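Two-component response regulator (Geobacillus stearothermophilus, PDB 6SWI) probably binds DNA through its C-terminal helix-turn-helix domain to regulate transcription of an arabinan utilization system. Local coordinates at residues A[12-17]-A[53-58]; A[16-21]-A[79-84]; A[59-64]-A[95-100]; A[65-70]-A[103-108]. All coordinates share one frame; numbering follows the deposited sequence.

Contact 1: A[12-17]-A[53-58]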
loop_
_atom_site.group_PDB
_atom_site.type_symbol
_atom_site.label_atom_id
_atom_site.label_comp_id
_atom_site.label_asym_id
_atom_site.label_seq_id
_atom_site.Cartn_x
_atom_site.Cartn_y
_atom_site.Cartn_z
ATOM N N GLN A 12 8.737 -1.347 10.021
ATOM C CA GLN A 12 8.761 -2.795 9.828
ATOM C C GLN A 12 7.387 -3.402 10.066
ATOM O O GLN A 12 6.951 -4.289 9.320
ATOM C CB GLN A 12 9.750 -3.426 10.799
ATOM C CG GLN A 12 11.189 -3.365 10.373
ATOM C CD GLN A 12 12.109 -3.948 11.428
ATOM O OE1 GLN A 12 11.779 -3.963 12.617
ATOM N NE2 GLN A 12 13.268 -4.432 11.000
ATOM N N TYR A 13 6.701 -2.954 11.121
ATOM C CA TYR A 13 5.391 -3.499 11.446
ATOM C C TYR A 13 4.379 -3.168 10.356
ATOM O O TYR A 13 3.608 -4.037 9.933
ATOM C CB TYR A 13 4.918 -2.974 12.810
ATOM C CG TYR A 13 3.749 -3.770 13.340
ATOM C CD1 TYR A 13 3.953 -4.922 14.090
ATOM C CD2 TYR A 13 2.444 -3.402 13.044
ATOM C CE1 TYR A 13 2.895 -5.667 14.552
ATOM C CE2 TYR A 13 1.377 -4.149 13.498
ATOM C CZ TYR A 13 1.612 -5.281 14.252
ATOM O OH TYR A 13 0.568 -6.046 14.711
ATOM N N ILE A 14 4.387 -1.920 9.876
ATOM C CA ILE A 14 3.493 -1.515 8.797
ATOM C C ILE A 14 3.784 -2.318 7.534
ATOM O O ILE A 14 2.865 -2.741 6.820
ATOM C CB ILE A 14 3.623 0.002 8.559
ATOM C CG1 ILE A 14 3.194 0.793 9.797
ATOM C CG2 ILE A 14 2.804 0.433 7.354
ATOM C CD1 ILE A 14 3.782 2.187 9.819
ATOM N N GLN A 15 5.070 -2.537 7.241
ATOM C CA GLN A 15 5.473 -3.284 6.012
ATOM C C GLN A 15 4.925 -4.715 6.063
ATOM O O GLN A 15 4.617 -5.280 5.000
ATOM C CB GLN A 15 6.994 -3.262 5.830
ATOM C CG GLN A 15 7.523 -1.898 5.403
ATOM C CD GLN A 15 9.024 -1.742 5.479
ATOM O OE1 GLN A 15 9.718 -2.458 6.195
ATOM N NE2 GLN A 15 9.534 -0.772 4.746
ATOM N N LYS A 16 4.816 -5.282 7.260
ATOM C CA LYS A 16 4.295 -6.634 7.403
ATOM C C LYS A 16 2.778 -6.689 7.477
ATOM O O LYS A 16 2.188 -7.693 7.058
ATOM C CB LYS A 16 4.873 -7.302 8.656
ATOM C CG LYS A 16 6.193 -8.028 8.436
ATOM C CD LYS A 16 6.508 -8.986 9.577
ATOM C CE LYS A 16 6.787 -8.243 10.864
ATOM N NZ LYS A 16 7.253 -9.150 11.952
ATOM N N HIS A 17 2.124 -5.643 7.994
ATOM C CA HIS A 17 0.723 -5.731 8.384
ATOM C C HIS A 17 -0.193 -4.765 7.653
ATOM O O HIS A 17 -1.349 -4.607 8.054
ATOM C CB HIS A 17 0.577 -5.605 9.900
ATOM C CG HIS A 17 1.119 -6.786 10.621
ATOM N ND1 HIS A 17 2.241 -6.742 11.418
ATOM C CD2 HIS A 17 0.718 -8.077 10.602
ATOM C CE1 HIS A 17 2.486 -7.952 11.884
ATOM N NE2 HIS A 17 1.576 -8.780 11.405
ATOM N N HIS A 53 -0.141 8.521 5.548
ATOM C CA HIS A 53 0.363 8.615 4.184
ATOM C C HIS A 53 1.354 7.496 3.893
ATOM O O HIS A 53 1.350 6.931 2.797
ATOM C CB HIS A 53 0.975 9.988 3.933
ATOM C CG HIS A 53 -0.012 11.116 3.939
ATOM N ND1 HIS A 53 -1.342 10.964 3.602
ATOM C CD2 HIS A 53 0.150 12.423 4.246
ATOM C CE1 HIS A 53 -1.953 12.132 3.707
ATOM N NE2 HIS A 53 -1.070 13.033 4.096
ATOM N N LEU A 54 2.207 7.157 4.861
ATOM C CA LEU A 54 3.133 6.042 4.689
ATOM C C LEU A 54 2.373 4.738 4.479
ATOM O O LEU A 54 2.661 3.965 3.558
ATOM C CB LEU A 54 4.019 5.943 5.928
ATOM C CG LEU A 54 4.904 4.707 6.046
ATOM C CD1 LEU A 54 5.909 4.674 4.907
ATOM C CD2 LEU A 54 5.608 4.673 7.394
ATOM N N LEU A 55 1.395 4.469 5.337
ATOM C CA LEU A 55 0.617 3.243 5.216
ATOM C C LEU A 55 -0.121 3.200 3.883
ATOM O O LEU A 55 -0.153 2.163 3.201
ATOM C CB LEU A 55 -0.370 3.179 6.378
ATOM C CG LEU A 55 -1.364 2.019 6.396
ATOM C CD1 LEU A 55 -0.648 0.675 6.353
ATOM C CD2 LEU A 55 -2.260 2.129 7.612
ATOM N N THR A 56 -0.727 4.322 3.498
ATOM C CA THR A 56 -1.449 4.358 2.231
ATOM C C THR A 56 -0.511 4.121 1.057
ATOM O O THR A 56 -0.850 3.388 0.121
ATOM C CB THR A 56 -2.202 5.683 2.088
ATOM O OG1 THR A 56 -3.114 5.833 3.184
ATOM C CG2 THR A 56 -2.976 5.751 0.774
ATOM N N LYS A 57 0.678 4.722 1.092
ATOM C CA LYS A 57 1.628 4.524 0.008
ATOM C C LYS A 57 2.018 3.058 -0.123
ATOM O O LYS A 57 2.043 2.515 -1.234
ATOM C CB LYS A 57 2.864 5.393 0.212
ATOM C CG LYS A 57 3.860 5.252 -0.920
ATOM C CD LYS A 57 4.889 6.356 -0.879
ATOM C CE LYS A 57 5.626 6.349 0.443
ATOM N NZ LYS A 57 6.624 7.442 0.499
ATOM N N ILE A 58 2.306 2.395 1.000
ATOM C CA ILE A 58 2.663 0.978 0.959
ATOM C C ILE A 58 1.514 0.160 0.392
ATOM O O ILE A 58 1.713 -0.733 -0.445
ATOM C CB ILE A 58 3.064 0.494 2.363
ATOM C CG1 ILE A 58 4.399 1.105 2.771
ATOM C CG2 ILE A 58 3.111 -1.021 2.406
ATOM C CD1 ILE A 58 4.699 0.978 4.254
#
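I14 meets the helix that bears L55 and I58 with both branches of its side chain. Its CG2, anti to the backbone N (CG1 takes the place beside that N, chi1 -63°), fits between two methyls: L55 CD1 lies 3.6 Å from I14 CG2, and I58 CD1 lies 3.7 Å from the same atom. The other branch ends in I14 CD1, which touches L54 CD2 at 3.9 Å. I58 crosses I14 at about a right angle, and the same CD1 of I58 continues to Q15, whose CG is 4.2 Å away; Q15, at the exposed margin, also crosses I58 at about a right angle. L55 starts off to the side of the helix pair; its CG is anti to the backbone N (chi1 176°), and the CD1 branch beyond it touches I14. The axes of 12-17 and 53-58 come within 10.1 Å and run in broadly the same direction, at a signed crossing angle of -37°. F18 also packs on L55 and I58, adding to the apolar layer. No hydrogen bond spans the two segments: mainly branched aliphatic side chains, with the methylene CG of Q15 at the margin, join helix 5-17 to helix 51-69, so the fit depends on methyl shape and burial rather than on polar pairing.

Contact 2: A[16-21]-A[79-84]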
loop_
_atom_site.group_PDB
_atom_site.type_symbol
_atom_site.label_atom_id
_atom_site.label_comp_id
_atom_site.label_asym_id
_atom_site.label_seq_id
_atom_site.Cartn_x
_atom_site.Cartn_y
_atom_site.Cartn_z
ATOM N N LYS A 16 4.816 -5.282 7.260
ATOM C CA LYS A 16 4.295 -6.634 7.403
ATOM C C LYS A 16 2.778 -6.689 7.477
ATOM O O LYS A 16 2.188 -7.693 7.058
ATOM C CB LYS A 16 4.873 -7.302 8.656
ATOM C CG LYS A 16 6.193 -8.028 8.436
ATOM C CD LYS A 16 6.508 -8.986 9.577
ATOM C CE LYS A 16 6.787 -8.243 10.864
ATOM N NZ LYS A 16 7.253 -9.150 11.952
ATOM N N HIS A 17 2.124 -5.643 7.994
ATOM C CA HIS A 17 0.723 -5.731 8.384
ATOM C C HIS A 17 -0.193 -4.765 7.653
ATOM O O HIS A 17 -1.349 -4.607 8.054
ATOM C CB HIS A 17 0.577 -5.605 9.900
ATOM C CG HIS A 17 1.119 -6.786 10.621
ATOM N ND1 HIS A 17 2.241 -6.742 11.418
ATOM C CD2 HIS A 17 0.718 -8.077 10.602
ATOM C CE1 HIS A 17 2.486 -7.952 11.884
ATOM N NE2 HIS A 17 1.576 -8.780 11.405
ATOM N N PHE A 18 0.269 -4.145 6.572
ATOM C CA PHE A 18 -0.576 -3.195 5.861
ATOM C C PHE A 18 -1.861 -3.832 5.342
ATOM O O PHE A 18 -2.826 -3.111 5.076
ATOM C CB PHE A 18 0.210 -2.590 4.704
ATOM C CG PHE A 18 0.562 -3.588 3.654
ATOM C CD1 PHE A 18 -0.331 -3.891 2.632
ATOM C CD2 PHE A 18 1.764 -4.256 3.699
ATOM C CE1 PHE A 18 -0.021 -4.829 1.685
ATOM C CE2 PHE A 18 2.077 -5.188 2.749
ATOM C CZ PHE A 18 1.195 -5.476 1.740
ATOM N N SER A 19 -1.891 -5.160 5.173
ATOM C CA SER A 19 -3.101 -5.823 4.694
ATOM C C SER A 19 -4.230 -5.788 5.713
ATOM O O SER A 19 -5.366 -6.130 5.364
ATOM C CB SER A 19 -2.812 -7.279 4.318
ATOM O OG SER A 19 -2.444 -8.027 5.461
ATOM N N GLN A 20 -3.953 -5.375 6.948
ATOM C CA GLN A 20 -4.926 -5.416 8.033
ATOM C C GLN A 20 -5.708 -4.109 8.082
ATOM O O GLN A 20 -5.132 -3.037 8.302
ATOM C CB GLN A 20 -4.224 -5.670 9.364
ATOM C CG GLN A 20 -3.469 -6.972 9.390
ATOM C CD GLN A 20 -4.361 -8.140 9.026
ATOM O OE1 GLN A 20 -5.359 -8.402 9.698
ATOM N NE2 GLN A 20 -4.024 -8.833 7.941
ATOM N N SER A 21 -7.022 -4.200 7.867
ATOM C CA SER A 21 -7.809 -2.984 7.759
ATOM C C SER A 21 -7.982 -2.277 9.095
ATOM O O SER A 21 -8.458 -1.140 9.104
ATOM C CB SER A 21 -9.176 -3.255 7.137
ATOM O OG SER A 21 -9.865 -4.237 7.883
ATOM N N GLU A 79 -9.126 -5.816 -0.534
ATOM C CA GLU A 79 -9.061 -6.479 0.762
ATOM C C GLU A 79 -7.627 -6.822 1.134
ATOM O O GLU A 79 -7.238 -6.712 2.304
ATOM C CB GLU A 79 -9.930 -7.733 0.735
ATOM C CG GLU A 79 -10.068 -8.416 2.095
ATOM C CD GLU A 79 -8.901 -9.332 2.472
ATOM O OE1 GLU A 79 -8.252 -9.903 1.570
ATOM O OE2 GLU A 79 -8.645 -9.488 3.692
ATOM N N ARG A 80 -6.827 -7.231 0.153
ATOM C CA ARG A 80 -5.451 -7.636 0.396
ATOM C C ARG A 80 -4.568 -6.470 0.789
ATOM O O ARG A 80 -3.473 -6.693 1.313
ATOM C CB ARG A 80 -4.883 -8.304 -0.850
ATOM C CG ARG A 80 -5.447 -9.678 -1.089
ATOM C CD ARG A 80 -5.123 -10.129 -2.470
ATOM N NE ARG A 80 -5.592 -11.477 -2.752
ATOM C CZ ARG A 80 -4.798 -12.499 -3.051
ATOM N NH1 ARG A 80 -3.474 -12.357 -3.062
ATOM N NH2 ARG A 80 -5.346 -13.666 -3.345
ATOM N N VAL A 81 -5.005 -5.239 0.551
ATOM C CA VAL A 81 -4.233 -4.073 0.943
ATOM C C VAL A 81 -4.942 -3.252 2.019
ATOM O O VAL A 81 -4.662 -2.065 2.179
ATOM C CB VAL A 81 -3.747 -3.236 -0.258
ATOM C CG1 VAL A 81 -3.008 -4.122 -1.240
ATOM C CG2 VAL A 81 -4.883 -2.501 -0.966
ATOM N N GLY A 82 -5.837 -3.873 2.784
ATOM C CA GLY A 82 -6.340 -3.259 3.993
ATOM C C GLY A 82 -7.586 -2.426 3.833
ATOM O O GLY A 82 -7.881 -1.616 4.718
ATOM N N TYR A 83 -8.334 -2.603 2.747
ATOM C CA TYR A 83 -9.613 -1.936 2.543
ATOM C C TYR A 83 -10.710 -2.988 2.542
ATOM O O TYR A 83 -10.681 -3.918 1.727
ATOM C CB TYR A 83 -9.618 -1.181 1.216
ATOM C CG TYR A 83 -8.736 0.037 1.255
ATOM C CD1 TYR A 83 -7.364 -0.070 1.093
ATOM C CD2 TYR A 83 -9.270 1.293 1.479
ATOM C CE1 TYR A 83 -6.552 1.039 1.151
ATOM C CE2 TYR A 83 -8.464 2.412 1.542
ATOM C CZ TYR A 83 -7.101 2.277 1.375
ATOM O OH TYR A 83 -6.279 3.378 1.429
ATOM N N ASP A 84 -11.682 -2.802 3.445
ATOM C CA ASP A 84 -12.830 -3.685 3.600
ATOM C C ASP A 84 -13.780 -3.608 2.411
ATOM O O ASP A 84 -14.566 -4.537 2.196
ATOM C CB ASP A 84 -13.594 -3.315 4.883
ATOM C CG ASP A 84 -12.755 -3.482 6.148
ATOM O OD1 ASP A 84 -11.974 -4.448 6.228
ATOM O OD2 ASP A 84 -12.887 -2.651 7.076
HETATM O O HOH W 1 -6.031 -8.828 4.379
#
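F18 lays the edge of its ring against V81, with CE1 4.2 Å from V81 CG1, which sits close to the ring plane. V81 belongs to a Schellman motif that ends helix 74-80: G82, at phi 91°, is its C-prime residue, and G82 N bonds back to E79 O. Facing it is a type I beta turn from H17 to Q20, so a turn and a helix C-cap meet largely through backbone atoms. S19 CB presses on R80 O at 3.1 Å, and S19 O receives a CA-H...O contact from G82 CA at 3.3 Å. A second such contact, also 3.3 Å, runs from S21 CA to G82 O. The absence of a side chain at G82 matters here, since a CB would fall 2.6 Å from F18 O. That carbonyl is instead bonded by R59 of helix 51-69. One water lies between the segments, 2.9 Å from S19 O and 2.8 Å from E79 OE2. Q20 NE2 donates to S19 OG, both residues belonging to the turn. At the exposed margin, and for one of the two conformers of D84, S21 OG donates to D84 OD1 at 2.7 Å, meeting the carboxylate on its syn side, 22° out of its plane.

Contact 3: A[59-64]-A[95-100]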
loop_
_atom_site.group_PDB
_atom_site.type_symbol
_atom_site.label_atom_id
_atom_site.label_comp_id
_atom_site.label_asym_id
_atom_site.label_seq_id
_atom_site.Cartn_x
_atom_site.Cartn_y
_atom_site.Cartn_z
ATOM N N ARG A 59 0.291 0.461 0.833
ATOM C CA ARG A 59 -0.876 -0.262 0.340
ATOM C C ARG A 59 -1.072 -0.075 -1.156
ATOM O O ARG A 59 -1.364 -1.040 -1.871
ATOM C CB ARG A 59 -2.115 0.201 1.093
ATOM C CG ARG A 59 -2.133 -0.266 2.518
ATOM C CD ARG A 59 -3.253 0.370 3.299
ATOM N NE ARG A 59 -3.521 -0.399 4.500
ATOM C CZ ARG A 59 -4.314 -0.017 5.491
ATOM N NH1 ARG A 59 -4.907 1.166 5.458
ATOM N NH2 ARG A 59 -4.500 -0.831 6.518
ATOM N N MET A 60 -0.952 1.159 -1.644
ATOM C CA MET A 60 -1.229 1.405 -3.055
ATOM C C MET A 60 -0.141 0.817 -3.940
ATOM O O MET A 60 -0.427 0.335 -5.045
ATOM C CB MET A 60 -1.418 2.905 -3.296
ATOM C CG MET A 60 -2.632 3.504 -2.566
ATOM S SD MET A 60 -4.211 2.715 -2.992
ATOM C CE MET A 60 -4.551 1.756 -1.530
ATOM N N GLU A 61 1.105 0.817 -3.468
ATOM C CA GLU A 61 2.152 0.176 -4.252
ATOM C C GLU A 61 1.974 -1.343 -4.301
ATOM O O GLU A 61 2.208 -1.960 -5.345
ATOM C CB GLU A 61 3.532 0.612 -3.776
ATOM C CG GLU A 61 3.718 2.131 -3.893
ATOM C CD GLU A 61 4.259 2.577 -5.248
ATOM O OE1 GLU A 61 3.729 2.123 -6.287
ATOM O OE2 GLU A 61 5.194 3.407 -5.272
ATOM N N LYS A 62 1.529 -1.961 -3.202
ATOM C CA LYS A 62 1.208 -3.389 -3.256
ATOM C C LYS A 62 0.034 -3.645 -4.191
ATOM O O LYS A 62 0.032 -4.621 -4.952
ATOM C CB LYS A 62 0.887 -3.931 -1.866
ATOM C CG LYS A 62 0.546 -5.409 -1.862
ATOM C CD LYS A 62 1.751 -6.226 -2.294
ATOM C CE LYS A 62 1.484 -7.694 -2.159
ATOM N NZ LYS A 62 2.717 -8.495 -2.409
ATOM N N ALA A 63 -0.973 -2.773 -4.145
ATOM C CA ALA A 63 -2.114 -2.934 -5.037
ATOM C C ALA A 63 -1.682 -2.849 -6.490
ATOM O O ALA A 63 -2.146 -3.623 -7.331
ATOM C CB ALA A 63 -3.168 -1.868 -4.744
ATOM N N ALA A 64 -0.813 -1.892 -6.810
ATOM C CA ALA A 64 -0.313 -1.773 -8.171
ATOM C C ALA A 64 0.394 -3.049 -8.600
ATOM O O ALA A 64 0.207 -3.528 -9.724
ATOM C CB ALA A 64 0.618 -0.571 -8.263
ATOM N N LYS A 95 -6.318 8.772 -6.085
ATOM C CA LYS A 95 -5.570 9.904 -5.548
ATOM C C LYS A 95 -4.081 9.618 -5.501
ATOM O O LYS A 95 -3.266 10.499 -5.797
ATOM C CB LYS A 95 -6.036 10.203 -4.133
ATOM C CG LYS A 95 -7.411 10.757 -4.024
ATOM C CD LYS A 95 -7.627 11.212 -2.607
ATOM C CE LYS A 95 -9.092 11.354 -2.296
ATOM N NZ LYS A 95 -9.340 11.130 -0.850
ATOM N N ALA A 96 -3.706 8.398 -5.112
ATOM C CA ALA A 96 -2.303 8.057 -4.929
ATOM C C ALA A 96 -1.597 7.777 -6.239
ATOM O O ALA A 96 -0.394 8.031 -6.350
ATOM C CB ALA A 96 -2.190 6.826 -4.036
ATOM N N MET A 97 -2.310 7.212 -7.213
ATOM C CA MET A 97 -1.716 6.735 -8.445
ATOM C C MET A 97 -2.040 7.603 -9.646
ATOM O O MET A 97 -1.361 7.484 -10.672
ATOM C CB MET A 97 -2.148 5.286 -8.723
ATOM C CG MET A 97 -2.015 4.368 -7.520
ATOM S SD MET A 97 -0.317 4.181 -6.948
ATOM C CE MET A 97 0.405 3.346 -8.357
ATOM N N GLY A 98 -3.057 8.457 -9.551
ATOM C CA GLY A 98 -3.448 9.319 -10.645
ATOM C C GLY A 98 -4.267 8.652 -11.724
ATOM O O GLY A 98 -4.452 9.245 -12.791
ATOM N N VAL A 99 -4.776 7.448 -11.465
ATOM C CA VAL A 99 -5.515 6.680 -12.453
ATOM C C VAL A 99 -6.363 5.671 -11.691
ATOM O O VAL A 99 -6.038 5.291 -10.568
ATOM C CB VAL A 99 -4.524 6.025 -13.454
ATOM C CG1 VAL A 99 -3.699 4.940 -12.788
ATOM C CG2 VAL A 99 -5.227 5.484 -14.666
ATOM N N SER A 100 -7.471 5.245 -12.307
ATOM C CA SER A 100 -8.310 4.242 -11.667
ATOM C C SER A 100 -7.596 2.890 -11.672
ATOM O O SER A 100 -6.711 2.647 -12.495
ATOM C CB SER A 100 -9.616 4.069 -12.435
ATOM O OG SER A 100 -9.362 3.487 -13.701
#
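M97 folds its thioether against helix 51-69, touching M60 with its sulfur and A64 with its methyl. M97 SD lies 4.0 Å from M60 CB, and M97 CE lies 3.9 Å from A64 CB. The chain of M97 is bent at chi2 and again at chi3 (-65°), the last placing CE beside A64. The same methyl is 4.1 Å from E61 OE1, a loose contact at the exposed margin where the two side chains meet at a slant. One residue earlier, A96 CB rests on M60 CG at 3.7 Å. Here the backbones draw closest, with M60 CA and A96 CA 7.0 Å apart. M60 starts toward helix 86-97 and then bends off; the side chain also packs on F89 and F93, and its CE on Y83. No hydrogen bond crosses; apart from E61 OE1 the touching atoms are sulfur, methyl and methylene groups. M97 is the last residue of its helix; G98 follows with positive phi (79°) and turns the chain toward S100, the N-cap of the next helix, whose OG takes a hydrogen bond from Q103 N. Y104 of that helix touches both M97 and A64. The pair thus joins the middle of helix 51-69 to the C-terminal end of helix 86-97, with helix 101-108 closing in beside it.

Contact 4: A[65-70]-A[103-108]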
loop_
_atom_site.group_PDB
_atom_site.type_symbol
_atom_site.label_atom_id
_atom_site.label_comp_id
_atom_site.label_asym_id
_atom_site.label_seq_id
_atom_site.Cartn_x
_atom_site.Cartn_y
_atom_site.Cartn_z
ATOM N N GLU A 65 1.199 -3.624 -7.708
ATOM C CA GLU A 65 1.865 -4.885 -8.012
ATOM C C GLU A 65 0.851 -5.979 -8.322
ATOM O O GLU A 65 0.991 -6.708 -9.313
ATOM C CB GLU A 65 2.743 -5.280 -6.829
ATOM C CG GLU A 65 3.380 -6.632 -6.945
ATOM C CD GLU A 65 4.068 -7.011 -5.662
ATOM O OE1 GLU A 65 3.567 -7.920 -4.970
ATOM O OE2 GLU A 65 5.096 -6.381 -5.344
ATOM N N LEU A 66 -0.180 -6.110 -7.483
ATOM C CA LEU A 66 -1.187 -7.147 -7.700
ATOM C C LEU A 66 -1.977 -6.905 -8.978
ATOM O O LEU A 66 -2.370 -7.862 -9.653
ATOM C CB LEU A 66 -2.129 -7.224 -6.499
ATOM C CG LEU A 66 -1.498 -7.747 -5.206
ATOM C CD1 LEU A 66 -2.439 -7.519 -4.044
ATOM C CD2 LEU A 66 -1.158 -9.212 -5.327
ATOM N N LEU A 67 -2.219 -5.646 -9.333
ATOM C CA LEU A 67 -2.948 -5.355 -10.560
ATOM C C LEU A 67 -2.179 -5.829 -11.781
ATOM O O LEU A 67 -2.785 -6.263 -12.766
ATOM C CB LEU A 67 -3.220 -3.854 -10.677
ATOM C CG LEU A 67 -4.323 -3.326 -9.749
ATOM C CD1 LEU A 67 -4.287 -1.819 -9.670
ATOM C CD2 LEU A 67 -5.695 -3.782 -10.222
ATOM N N LEU A 68 -0.851 -5.758 -11.743
ATOM C CA LEU A 68 -0.059 -6.105 -12.911
ATOM C C LEU A 68 0.379 -7.558 -12.927
ATOM O O LEU A 68 0.589 -8.119 -14.009
ATOM C CB LEU A 68 1.175 -5.210 -12.992
ATOM C CG LEU A 68 0.821 -3.728 -13.079
ATOM C CD1 LEU A 68 2.061 -2.891 -13.361
ATOM C CD2 LEU A 68 -0.280 -3.450 -14.108
ATOM N N SER A 69 0.527 -8.188 -11.767
ATOM C CA SER A 69 1.101 -9.523 -11.686
ATOM C C SER A 69 0.078 -10.598 -11.380
ATOM O O SER A 69 0.453 -11.758 -11.223
ATOM C CB SER A 69 2.207 -9.560 -10.635
ATOM O OG SER A 69 1.639 -9.396 -9.355
ATOM N N THR A 70 -1.195 -10.242 -11.282
ATOM C CA THR A 70 -2.264 -11.208 -11.101
ATOM C C THR A 70 -3.458 -10.733 -11.904
ATOM O O THR A 70 -3.528 -9.580 -12.343
ATOM C CB THR A 70 -2.744 -11.339 -9.643
ATOM O OG1 THR A 70 -3.620 -10.248 -9.321
ATOM C CG2 THR A 70 -1.593 -11.404 -8.652
ATOM N N GLN A 103 -7.952 1.415 -15.236
ATOM C CA GLN A 103 -7.111 2.056 -16.235
ATOM C C GLN A 103 -5.632 1.815 -15.967
ATOM O O GLN A 103 -4.840 1.752 -16.915
ATOM C CB GLN A 103 -7.442 3.540 -16.342
ATOM C CG GLN A 103 -8.694 3.828 -17.171
ATOM C CD GLN A 103 -8.550 3.380 -18.612
ATOM O OE1 GLN A 103 -9.522 2.978 -19.251
ATOM N NE2 GLN A 103 -7.328 3.446 -19.131
ATOM N N TYR A 104 -5.240 1.671 -14.699
ATOM C CA TYR A 104 -3.870 1.274 -14.385
ATOM C C TYR A 104 -3.527 -0.040 -15.083
ATOM O O TYR A 104 -2.484 -0.166 -15.738
ATOM C CB TYR A 104 -3.710 1.166 -12.860
ATOM C CG TYR A 104 -2.273 1.014 -12.417
ATOM C CD1 TYR A 104 -1.471 2.129 -12.201
ATOM C CD2 TYR A 104 -1.723 -0.239 -12.202
ATOM C CE1 TYR A 104 -0.156 1.998 -11.796
ATOM C CE2 TYR A 104 -0.396 -0.380 -11.803
ATOM C CZ TYR A 104 0.377 0.744 -11.607
ATOM O OH TYR A 104 1.697 0.625 -11.227
ATOM N N ARG A 105 -4.428 -1.019 -14.994
ATOM C CA ARG A 105 -4.234 -2.285 -15.691
ATOM C C ARG A 105 -4.218 -2.110 -17.201
ATOM O O ARG A 105 -3.335 -2.634 -17.883
ATOM C CB ARG A 105 -5.363 -3.232 -15.329
ATOM C CG ARG A 105 -5.018 -4.148 -14.231
ATOM C CD ARG A 105 -6.109 -5.141 -13.975
ATOM N NE ARG A 105 -5.589 -6.151 -13.076
ATOM C CZ ARG A 105 -6.321 -6.874 -12.249
ATOM N NH1 ARG A 105 -7.638 -6.690 -12.170
ATOM N NH2 ARG A 105 -5.719 -7.762 -11.482
ATOM N N ARG A 106 -5.219 -1.421 -17.753
ATOM C CA ARG A 106 -5.306 -1.318 -19.205
ATOM C C ARG A 106 -4.043 -0.703 -19.794
ATOM O O ARG A 106 -3.588 -1.113 -20.869
ATOM C CB ARG A 106 -6.550 -0.533 -19.610
ATOM C CG ARG A 106 -7.841 -1.289 -19.344
ATOM C CD ARG A 106 -9.049 -0.572 -19.921
ATOM N NE ARG A 106 -9.099 -0.636 -21.375
ATOM C CZ ARG A 106 -9.663 -1.627 -22.058
ATOM N NH1 ARG A 106 -10.222 -2.640 -21.413
ATOM N NH2 ARG A 106 -9.665 -1.606 -23.383
ATOM N N THR A 107 -3.448 0.262 -19.099
ATOM C CA THR A 107 -2.265 0.900 -19.655
ATOM C C THR A 107 -0.996 0.091 -19.429
ATOM O O THR A 107 -0.090 0.143 -20.271
ATOM C CB THR A 107 -2.108 2.317 -19.109
ATOM O OG1 THR A 107 -2.087 2.288 -17.676
ATOM C CG2 THR A 107 -3.258 3.179 -19.593
ATOM N N ARG A 108 -0.911 -0.675 -18.341
ATOM C CA ARG A 108 0.358 -1.258 -17.929
ATOM C C ARG A 108 0.451 -2.772 -18.004
ATOM O O ARG A 108 1.567 -3.297 -18.063
ATOM C CB ARG A 108 0.682 -0.830 -16.494
ATOM C CG ARG A 108 0.921 0.662 -16.368
ATOM C CD ARG A 108 0.793 1.092 -14.934
ATOM N NE ARG A 108 1.132 2.496 -14.709
ATOM C CZ ARG A 108 0.340 3.515 -15.023
ATOM N NH1 ARG A 108 -0.834 3.301 -15.602
ATOM N NH2 ARG A 108 0.725 4.754 -14.758
#
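R105 runs out extended from CG to NE (chi2 -175°, chi3 169°), bringing NE to the carbonyl of L67, while Y104 has CG anti to the backbone N, and the ring beyond it packs on L67 and L68. R105 NE donates to L67 O at 2.8 Å and 165°, in the carbonyl plane on a lone pair. R105 NH2 adds a weak bond to T70 O at 3.0 Å and another bond to L72 O. L67 CD2 covers the guanidinium 3.7 Å above its centre. L67 CD1 touches Y104 CD2 at 3.9 Å, and L68 CG touches Y104 CE2 at 3.8 Å. R108 CD lies over one face of that ring, and R108 CB meets L68 CD2 at 3.7 Å. An alanine in place of R105 would probably leave L67 O and T70 O without these donors and uncover L67 CD2. A positive group among carbonyls at the C-terminal end of helix 51-69 is likely to be favoured by the helix dipole, so polar grip and leucine packing together hold helix 101-108 there.

How the contacts relate
Helix 51-69 runs through contacts 1, 3 and 4, which use its successive segments 53-58, 59-64 and 65-70; the centres of contacts 1 and 4 are 21 Å apart. Helix 5-17 meets its early part, while helices 86-97 and 101-108 meet its later parts. Contact 2 joins the turn at H17 to Q20 to the end of helix 74-80. The centres of contacts 1 and 2 are 9 Å apart. Contact 2 also touches contact 3 through R59 and M60, and along the chain its segments alternate with those of contacts 3 and 4. Contacts 3 and 4, with centres 10 Å apart, meet at Y104. This all-helical layout is consistent with AraC-type DNA-binding domains, where a long helix connects two helix-turn-helix units.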